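Long-range contact in ATP-dependent DNA helicase (Mycobacterium smegmatis, PDB 5V9X), which is a 3'-to-5' helicase that unwinds RNA:DNA duplexes, tracking along single-stranded DNA and probably driven by ATP hydrolysis: residues A[437-441]-A[632-637]. Numbering follows the deposited sequence.
Sequences IGCAV and AVGAFT
Val441 and Val633 lie where helix 433-448 meets helix 627-640; the axes of segments 437-441 and 632-637 come within 10.0 Å, their N-to-C directions 103° apart. This is a nearly perpendicular helix-helix crossing, formed where the first of these helices, which directly follows strand 424-429 of the second RecA-like sheet, packs on a helix almost two hundred residues later. No hydrogen bond spans it; the contact is apolar and buried.

Val441 and Phe636 bury the largest surfaces. The Phe636 side chain leaves the backbone toward helix 433-448 and, with CG anti to the backbone N (chi1 169°), its ring meets three side chains of that helix, each at an oblique approach. Val441 CG2 sits at the root of the ring, 3.6 Å from Phe636 CG, while Ala440 CB meets the far end, 3.6 Å from Phe636 CZ. Ile437 CG2 reaches Phe636 CD2 at 3.8 Å. Leu665 of helix 661-676 also touches both Phe636 and Ile437, so a third helix joins this core.

The other methyl of Val441, CG1, meets Val633 CG2 at 4.0 Å, the two side chains crossing at about a right angle. Thr637 brings a hydroxyl into this apolar setting, OG1 lying 3.8 Å from Ile437 CG2, but its own helix supplies a partner: OG1 donates to Val633 O at 3.0 Å from above the carbonyl plane, while Thr637 N reaches that same oxygen from the opposite face.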
ATOM      1  N   ILE A 437      15.157  -8.802  12.926  1.00 50.88           N
ATOM      2  CA  ILE A 437      13.993  -8.819  13.808  1.00 50.03           C
ATOM      3  C   ILE A 437      12.730  -8.494  13.021  1.00 51.29           C
ATOM      4  O   ILE A 437      11.666  -9.081  13.255  1.00 55.62           O
ATOM      5  CB  ILE A 437      14.198  -7.840  14.978  1.00 48.84           C
ATOM      6  CG1 ILE A 437      15.394  -8.269  15.830  1.00 49.29           C
ATOM      7  CG2 ILE A 437      12.938  -7.744  15.824  1.00 47.77           C
ATOM      8  CD1 ILE A 437      15.854  -7.211  16.804  1.00 46.12           C
ATOM      9  N   GLY A 438      12.828  -7.563  12.070  1.00 46.32           N
ATOM     10  CA  GLY A 438      11.669  -7.219  11.261  1.00 46.17           C
ATOM     11  C   GLY A 438      11.171  -8.383  10.426  1.00 48.87           C
ATOM     12  O   GLY A 438       9.966  -8.629  10.344  1.00 49.04           O
ATOM     13  N   CYS A 439      12.092  -9.118   9.797  1.00 47.98           N
ATOM     14  CA  CYS A 439      11.699 -10.281   9.009  1.00 46.80           C
ATOM     15  C   CYS A 439      11.149 -11.392   9.896  1.00 48.82           C
ATOM     16  O   CYS A 439      10.207 -12.093   9.507  1.00 56.45           O
ATOM     17  CB  CYS A 439      12.886 -10.793   8.194  1.00 47.22           C
ATOM     18  SG  CYS A 439      13.560  -9.604   7.013  1.00 53.18           S
ATOM     19  N   ALA A 440      11.724 -11.569  11.087  1.00 47.31           N
ATOM     20  CA  ALA A 440      11.273 -12.634  11.979  1.00 53.06           C
ATOM     21  C   ALA A 440       9.844 -12.393  12.451  1.00 55.84           C
ATOM     22  O   ALA A 440       8.989 -13.282  12.350  1.00 58.40           O
ATOM     23  CB  ALA A 440      12.223 -12.758  13.170  1.00 56.30           C
ATOM     24  N   VAL A 441       9.566 -11.194  12.973  1.00 52.61           N
ATOM     25  CA  VAL A 441       8.205 -10.863  13.387  1.00 52.84           C
ATOM     26  C   VAL A 441       7.242 -11.011  12.216  1.00 49.92           C
ATOM     27  O   VAL A 441       6.117 -11.497  12.375  1.00 48.19           O
ATOM     28  CB  VAL A 441       8.153  -9.446  13.989  1.00 52.73           C
ATOM     29  CG1 VAL A 441       6.718  -9.049  14.300  1.00 47.83           C
ATOM     30  CG2 VAL A 441       9.007  -9.369  15.243  1.00 57.02           C
ATOM     31  N   ALA A 632       3.900  -5.957  18.606  1.00 57.39           N
ATOM     32  CA  ALA A 632       4.368  -7.320  18.372  1.00 58.40           C
ATOM     33  C   ALA A 632       5.883  -7.381  18.229  1.00 55.66           C
ATOM     34  O   ALA A 632       6.503  -8.381  18.614  1.00 50.98           O
ATOM     35  CB  ALA A 632       3.694  -7.899  17.128  1.00 47.56           C
ATOM     36  N   VAL A 633       6.495  -6.327  17.687  1.00 55.71           N
ATOM     37  CA  VAL A 633       7.946  -6.309  17.520  1.00 56.42           C
ATOM     38  C   VAL A 633       8.639  -6.266  18.876  1.00 55.91           C
ATOM     39  O   VAL A 633       9.608  -6.994  19.119  1.00 55.70           O
ATOM     40  CB  VAL A 633       8.367  -5.126  16.630  1.00 57.77           C
ATOM     41  CG1 VAL A 633       9.858  -4.865  16.755  1.00 47.70           C
ATOM     42  CG2 VAL A 633       7.992  -5.394  15.179  1.00 46.46           C
ATOM     43  N   GLY A 634       8.152  -5.412  19.778  1.00 57.14           N
ATOM     44  CA  GLY A 634       8.754  -5.329  21.098  1.00 58.48           C
ATOM     45  C   GLY A 634       8.540  -6.584  21.921  1.00 60.63           C
ATOM     46  O   GLY A 634       9.450  -7.044  22.616  1.00 59.72           O
ATOM     47  N   ALA A 635       7.333  -7.154  21.855  1.00 60.49           N
ATOM     48  CA  ALA A 635       7.059  -8.395  22.571  1.00 57.84           C
ATOM     49  C   ALA A 635       7.917  -9.541  22.052  1.00 55.65           C
ATOM     50  O   ALA A 635       8.257 -10.456  22.812  1.00 56.94           O
ATOM     51  CB  ALA A 635       5.574  -8.745  22.463  1.00 51.97           C
ATOM     52  N   PHE A 636       8.272  -9.513  20.766  1.00 51.30           N
ATOM     53  CA  PHE A 636       9.198 -10.506  20.232  1.00 55.36           C
ATOM     54  C   PHE A 636      10.611 -10.264  20.743  1.00 60.74           C
ATOM     55  O   PHE A 636      11.308 -11.209  21.130  1.00 65.67           O
ATOM     56  CB  PHE A 636       9.160 -10.480  18.701  1.00 53.50           C
ATOM     57  CG  PHE A 636      10.265 -11.269  18.042  1.00 56.36           C
ATOM     58  CD1 PHE A 636      10.072 -12.594  17.686  1.00 55.94           C
ATOM     59  CD2 PHE A 636      11.489 -10.677  17.757  1.00 55.27           C
ATOM     60  CE1 PHE A 636      11.084 -13.315  17.071  1.00 54.09           C
ATOM     61  CE2 PHE A 636      12.502 -11.397  17.146  1.00 53.59           C
ATOM     62  CZ  PHE A 636      12.299 -12.716  16.802  1.00 52.01           C
ATOM     63  N   THR A 637      11.055  -9.006  20.738  1.00 60.69           N
ATOM     64  CA  THR A 637      12.408  -8.692  21.184  1.00 58.82           C
ATOM     65  C   THR A 637      12.583  -9.011  22.662  1.00 58.29           C
ATOM     66  O   THR A 637      13.574  -9.631  23.063  1.00 54.14           O
ATOM     67  CB  THR A 637      12.723  -7.221  20.909  1.00 57.65           C
ATOM     68  OG1 THR A 637      12.602  -6.960  19.505  1.00 60.96           O
ATOM     69  CG2 THR A 637      14.134  -6.885  21.365  1.00 52.22           C
TER